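Local coordinates for protein 5'-methylthioadenosine nucleosidase / s-adenosylhomocysteine nucleosidase (Brucella melitensis bv. 1, PDB 4PR3) that belongs to the phosphorylase superfamily, a nucleosidase by name, and binds adenine in a pocket of its mixed alpha/beta fold, at residues E130-P135 / A172-C177; P183-R188 / A219-A224. All coordinates share one frame; numbering follows the deposited sequence.

How the contacts relate
Contacts 1 and 2 each pack a helix on strands of one mixed sheet. In contact 1, helix 170-180 packs over the short strand 132-133; in contact 2, helix 207-226 packs over strand 184-192, which follows helix 170-180 in the chain. Their centres are 15 Å apart, yet they touch: Leu-184 CD2 lies 3.6 Å from Leu-174 CA, and Leu-134 CD1 is 3.9 Å from Gly-186 N. Within strand 184-192, Leu-184 turns to helix 170-180 while its neighbour Leu-185 turns to helix 207-226. The side chain of Leu-187 is about 13 Å from the bound adenine, whose pocket includes Ser-191 and Asp-192, farther along the same strand.

Contact 1: residues E130-P135 / A172-C177; sequences ETVELP and ACLRAC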
loop_
_atom_site.group_PDB
_atom_site.type_symbol
_atom_site.label_atom_id
_atom_site.label_comp_id
_atom_site.label_asym_id
_atom_site.label_seq_id
_atom_site.Cartn_x
_atom_site.Cartn_y
_atom_site.Cartn_z
ATOM N N GLU A 130 -9.570 -11.356 -8.747
ATOM C CA GLU A 130 -10.063 -10.110 -8.180
ATOM C C GLU A 130 -10.467 -10.316 -6.731
ATOM O O GLU A 130 -10.362 -9.411 -5.910
ATOM C CB GLU A 130 -11.252 -9.583 -8.974
ATOM C CG GLU A 130 -11.764 -8.258 -8.463
ATOM C CD GLU A 130 -13.259 -8.251 -8.276
ATOM O OE1 GLU A 130 -13.980 -8.099 -9.285
ATOM O OE2 GLU A 130 -13.713 -8.397 -7.121
ATOM N N THR A 131 -10.933 -11.518 -6.426
ATOM C CA THR A 131 -11.315 -11.873 -5.069
ATOM C C THR A 131 -10.382 -12.969 -4.568
ATOM O O THR A 131 -10.321 -14.054 -5.139
ATOM C CB THR A 131 -12.781 -12.332 -5.011
ATOM O OG1 THR A 131 -13.640 -11.199 -5.199
ATOM C CG2 THR A 131 -13.094 -12.971 -3.676
ATOM N N VAL A 132 -9.639 -12.674 -3.508
ATOM C CA VAL A 132 -8.610 -13.590 -3.037
ATOM C C VAL A 132 -9.060 -14.354 -1.804
ATOM O O VAL A 132 -9.245 -13.769 -0.735
ATOM C CB VAL A 132 -7.302 -12.855 -2.718
ATOM C CG1 VAL A 132 -6.186 -13.858 -2.481
ATOM C CG2 VAL A 132 -6.941 -11.905 -3.850
ATOM N N GLU A 133 -9.230 -15.663 -1.965
ATOM C CA GLU A 133 -9.626 -16.538 -0.869
ATOM C C GLU A 133 -8.557 -16.574 0.212
ATOM O O GLU A 133 -7.377 -16.753 -0.083
ATOM C CB GLU A 133 -9.863 -17.958 -1.387
ATOM C CG GLU A 133 -11.031 -18.085 -2.342
ATOM C CD GLU A 133 -12.356 -17.810 -1.666
ATOM O OE1 GLU A 133 -12.554 -18.300 -0.535
ATOM O OE2 GLU A 133 -13.195 -17.099 -2.264
ATOM N N LEU A 134 -8.968 -16.398 1.462
ATOM C CA LEU A 134 -8.066 -16.617 2.585
ATOM C C LEU A 134 -8.047 -18.112 2.913
ATOM O O LEU A 134 -9.059 -18.800 2.750
ATOM C CB LEU A 134 -8.479 -15.772 3.798
ATOM C CG LEU A 134 -8.329 -14.249 3.643
ATOM C CD1 LEU A 134 -8.147 -13.565 4.994
ATOM C CD2 LEU A 134 -7.183 -13.886 2.707
ATOM N N PRO A 135 -6.892 -18.623 3.366
ATOM C CA PRO A 135 -6.691 -20.073 3.516
ATOM C C PRO A 135 -7.487 -20.759 4.631
ATOM O O PRO A 135 -7.653 -21.973 4.561
ATOM C CB PRO A 135 -5.190 -20.183 3.811
ATOM C CG PRO A 135 -4.837 -18.882 4.447
ATOM C CD PRO A 135 -5.684 -17.861 3.733
ATOM N N ALA A 172 -3.862 -5.111 2.045
ATOM C CA ALA A 172 -2.470 -4.693 2.095
ATOM C C ALA A 172 -1.656 -5.644 2.970
ATOM O O ALA A 172 -0.485 -5.910 2.692
ATOM C CB ALA A 172 -2.364 -3.270 2.603
ATOM N N CYS A 173 -2.282 -6.155 4.028
ATOM C CA CYS A 173 -1.635 -7.128 4.900
ATOM C C CYS A 173 -1.374 -8.420 4.146
ATOM O O CYS A 173 -0.315 -9.032 4.287
ATOM C CB CYS A 173 -2.503 -7.422 6.123
ATOM S SG CYS A 173 -2.738 -6.019 7.232
ATOM N N LEU A 174 -2.352 -8.823 3.339
ATOM C CA LEU A 174 -2.272 -10.059 2.575
ATOM C C LEU A 174 -1.080 -10.068 1.632
ATOM O O LEU A 174 -0.296 -11.018 1.621
ATOM C CB LEU A 174 -3.558 -10.278 1.779
ATOM C CG LEU A 174 -3.581 -11.579 0.974
ATOM C CD1 LEU A 174 -3.414 -12.772 1.902
ATOM C CD2 LEU A 174 -4.861 -11.696 0.171
ATOM N N ARG A 175 -0.951 -9.010 0.838
ATOM C CA ARG A 175 0.131 -8.917 -0.137
ATOM C C ARG A 175 1.487 -8.906 0.553
ATOM O O ARG A 175 2.459 -9.434 0.024
ATOM C CB ARG A 175 -0.037 -7.680 -1.017
ATOM C CG ARG A 175 -1.303 -7.692 -1.850
ATOM C CD ARG A 175 -1.335 -8.872 -2.817
ATOM N NE ARG A 175 -0.227 -8.828 -3.768
ATOM C CZ ARG A 175 0.734 -9.742 -3.841
ATOM N NH1 ARG A 175 0.726 -10.790 -3.025
ATOM N NH2 ARG A 175 1.704 -9.612 -4.736
ATOM N N ALA A 176 1.537 -8.314 1.741
ATOM C CA ALA A 176 2.749 -8.316 2.551
ATOM C C ALA A 176 3.078 -9.727 3.045
ATOM O O ALA A 176 4.234 -10.151 3.012
ATOM C CB ALA A 176 2.605 -7.358 3.724
ATOM N N CYS A 177 2.056 -10.450 3.494
ATOM C CA CYS A 177 2.236 -11.813 3.983
ATOM C C CYS A 177 2.588 -12.783 2.857
ATOM O O CYS A 177 3.412 -13.677 3.036
ATOM C CB CYS A 177 0.982 -12.294 4.714
ATOM S SG CYS A 177 0.606 -11.392 6.234
#
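Neither ring faces nor the planes of amides or carboxylates form the meeting of Val-132 and Leu-134 with Leu-174; the surfaces are the rounded methyl ends of branched side chains. Leu-174 does all the work for the helix. Its CG stands anti to the backbone N (chi1 -178°), which carries the fork off the helix towards 130-135. Leu-174 CD2 rests mainly against Val-132, 3.7 Å from Val-132 CG1, with the two side chains running across one another. Leu-174 CD1 approaches Leu-134 CD2 at 4.0 Å, and here the side chains slide past each other in opposite directions; Leu-134 CD2 sits near both methyls of Leu-174. The CA atoms of Leu-134 and Leu-174 stay 8.8 Å apart, so side chains alone bridge the gap. Strand 132-133 pairs antiparallel with strand 100-108: Val-132 bonds to Val-106 through the backbone, and Leu-134, just past the strand, to Ser-104. Arg-175, next to Leu-174, turns elsewhere and forms a salt bridge with Glu-62 of the second subunit, so the same helix serves both core and dimer interface. Since all three touching residues are buried and apolar, their attachment rests on dispersion and the exclusion of water, without directional bonds to fix its angle.

Contact 2: residues P183-R188 / A219-A224; sequences PLLGLR and ARVERA
Next to Val-221, which packs on Leu-185 and Leu-187, the carboxylate oxygen Glu-222 OE2 is gripped twice, by a salt bridge to Lys-26 and a weak hydrogen bond from Tyr-35 OH. Across the contact itself the meeting is wholly apolar. Val-221 offers both methyls: Val-221 CG1 lies 3.9 Å from Leu-185 CD1, while Val-221 CG2 is 4.1 Å from Leu-185 CD2, so the two forks lie alongside as their side chains pass in opposite senses. An anti chi1 (-176°) carries Leu-185 CG towards the helix, and both its methyls then reach Val-221. Val-221 CG2 also meets Leu-187 CD1 at 4.1 Å, this time tip to tip. One valine thus answers two leucines, two positions apart on a strand whose alternate side chains point to the same face. This is the layered alpha/beta build of the phosphorylase superfamily, in which the long C-terminal helix 207-226 packs over strand 184-192, itself paired in parallel with 83-91. Ala-217 and Val-218, a turn earlier in that helix, extend the cover over Leu-187. Arg-188, next in the strand, is buried and hydrogen-bonds through NH1 to the carbonyl oxygen of Ser-89, a pocket residue, and through NH2 to Ser-86 OG.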
loop_
_atom_site.group_PDB
_atom_site.type_symbol
_atom_site.label_atom_id
_atom_site.label_comp_id
_atom_site.label_asym_id
_atom_site.label_seq_id
_atom_site.Cartn_x
_atom_site.Cartn_y
_atom_site.Cartn_z
ATOM N N PRO A 183 0.977 -17.229 5.989
ATOM C CA PRO A 183 -0.476 -17.197 5.789
ATOM C C PRO A 183 -1.154 -16.128 6.650
ATOM O O PRO A 183 -0.617 -15.734 7.687
ATOM C CB PRO A 183 -0.920 -18.596 6.222
ATOM C CG PRO A 183 0.123 -19.036 7.187
ATOM C CD PRO A 183 1.413 -18.457 6.678
ATOM N N LEU A 184 -2.325 -15.671 6.215
ATOM C CA LEU A 184 -3.042 -14.592 6.889
ATOM C C LEU A 184 -4.453 -15.016 7.305
ATOM O O LEU A 184 -5.127 -15.746 6.583
ATOM C CB LEU A 184 -3.120 -13.364 5.976
ATOM C CG LEU A 184 -3.980 -12.190 6.457
ATOM C CD1 LEU A 184 -3.300 -11.435 7.586
ATOM C CD2 LEU A 184 -4.329 -11.259 5.311
ATOM N N LEU A 185 -4.888 -14.547 8.470
ATOM C CA LEU A 185 -6.252 -14.774 8.941
ATOM C C LEU A 185 -6.867 -13.450 9.399
ATOM O O LEU A 185 -6.297 -12.759 10.240
ATOM C CB LEU A 185 -6.250 -15.791 10.084
ATOM C CG LEU A 185 -7.572 -16.272 10.691
ATOM C CD1 LEU A 185 -7.399 -17.687 11.220
ATOM C CD2 LEU A 185 -8.059 -15.349 11.803
ATOM N N GLY A 186 -8.005 -13.077 8.819
ATOM C CA GLY A 186 -8.702 -11.872 9.242
ATOM C C GLY A 186 -9.847 -12.057 10.225
ATOM O O GLY A 186 -10.524 -13.084 10.220
ATOM N N LEU A 187 -10.082 -11.034 11.044
ATOM C CA LEU A 187 -11.244 -10.968 11.929
ATOM C C LEU A 187 -11.764 -9.534 11.969
ATOM O O LEU A 187 -10.999 -8.607 12.219
ATOM C CB LEU A 187 -10.887 -11.424 13.346
ATOM C CG LEU A 187 -10.541 -12.895 13.588
ATOM C CD1 LEU A 187 -10.128 -13.111 15.039
ATOM C CD2 LEU A 187 -11.708 -13.805 13.221
ATOM N N ARG A 188 -13.058 -9.352 11.734
ATOM C CA ARG A 188 -13.639 -8.011 11.685
ATOM C C ARG A 188 -14.965 -7.908 12.431
ATOM O O ARG A 188 -15.900 -8.661 12.152
ATOM C CB ARG A 188 -13.849 -7.584 10.232
ATOM C CG ARG A 188 -12.569 -7.352 9.463
ATOM C CD ARG A 188 -11.868 -6.106 9.957
ATOM N NE ARG A 188 -10.441 -6.138 9.667
ATOM C CZ ARG A 188 -9.609 -5.141 9.937
ATOM N NH1 ARG A 188 -10.069 -4.030 10.495
ATOM N NH2 ARG A 188 -8.321 -5.255 9.646
ATOM N N ALA A 219 -9.979 -16.198 20.915
ATOM C CA ALA A 219 -9.945 -17.413 21.721
ATOM C C ALA A 219 -10.236 -18.664 20.885
ATOM O O ALA A 219 -9.595 -19.701 21.063
ATOM C CB ALA A 219 -10.924 -17.307 22.875
ATOM N N ARG A 220 -11.193 -18.562 19.969
ATOM C CA ARG A 220 -11.549 -19.698 19.125
ATOM C C ARG A 220 -10.479 -19.988 18.077
ATOM O O ARG A 220 -10.289 -21.136 17.677
ATOM C CB ARG A 220 -12.904 -19.476 18.449
ATOM C CG ARG A 220 -13.992 -19.024 19.404
ATOM C CD ARG A 220 -15.347 -18.993 18.730
ATOM N NE ARG A 220 -15.913 -20.331 18.625
ATOM C CZ ARG A 220 -16.771 -20.847 19.498
ATOM N NH1 ARG A 220 -17.169 -20.130 20.541
ATOM N NH2 ARG A 220 -17.233 -22.076 19.324
ATOM N N VAL A 221 -9.781 -18.949 17.631
ATOM C CA VAL A 221 -8.723 -19.126 16.643
ATOM C C VAL A 221 -7.507 -19.810 17.262
ATOM O O VAL A 221 -6.969 -20.762 16.696
ATOM C CB VAL A 221 -8.295 -17.789 16.000
ATOM C CG1 VAL A 221 -7.121 -18.006 15.057
ATOM C CG2 VAL A 221 -9.465 -17.157 15.259
ATOM N N GLU A 222 -7.085 -19.328 18.429
ATOM C CA GLU A 222 -5.957 -19.925 19.134
ATOM C C GLU A 222 -6.218 -21.396 19.462
ATOM O O GLU A 222 -5.317 -22.233 19.371
ATOM C CB GLU A 222 -5.633 -19.135 20.401
ATOM C CG GLU A 222 -5.081 -17.743 20.124
ATOM C CD GLU A 222 -4.656 -17.020 21.388
ATOM O OE1 GLU A 222 -4.961 -17.522 22.490
ATOM O OE2 GLU A 222 -4.014 -15.952 21.281
ATOM N N ARG A 223 -7.457 -21.707 19.823
ATOM C CA ARG A 223 -7.852 -23.086 20.035
ATOM C C ARG A 223 -7.738 -23.876 18.737
ATOM O O ARG A 223 -7.289 -25.024 18.735
ATOM C CB ARG A 223 -9.276 -23.162 20.574
ATOM C CG ARG A 223 -9.818 -24.575 20.650
ATOM C CD ARG A 223 -8.962 -25.454 21.555
ATOM N NE ARG A 223 -9.408 -26.847 21.533
ATOM C CZ ARG A 223 -10.455 -27.306 22.212
ATOM N NH1 ARG A 223 -11.170 -26.479 22.967
ATOM N NH2 ARG A 223 -10.791 -28.589 22.135
ATOM N N ALA A 224 -8.136 -23.256 17.633
ATOM C CA ALA A 224 -8.058 -23.904 16.331
ATOM C C ALA A 224 -6.609 -24.137 15.917
ATOM O O ALA A 224 -6.293 -25.139 15.278
ATOM C CB ALA A 224 -8.794 -23.084 15.276
#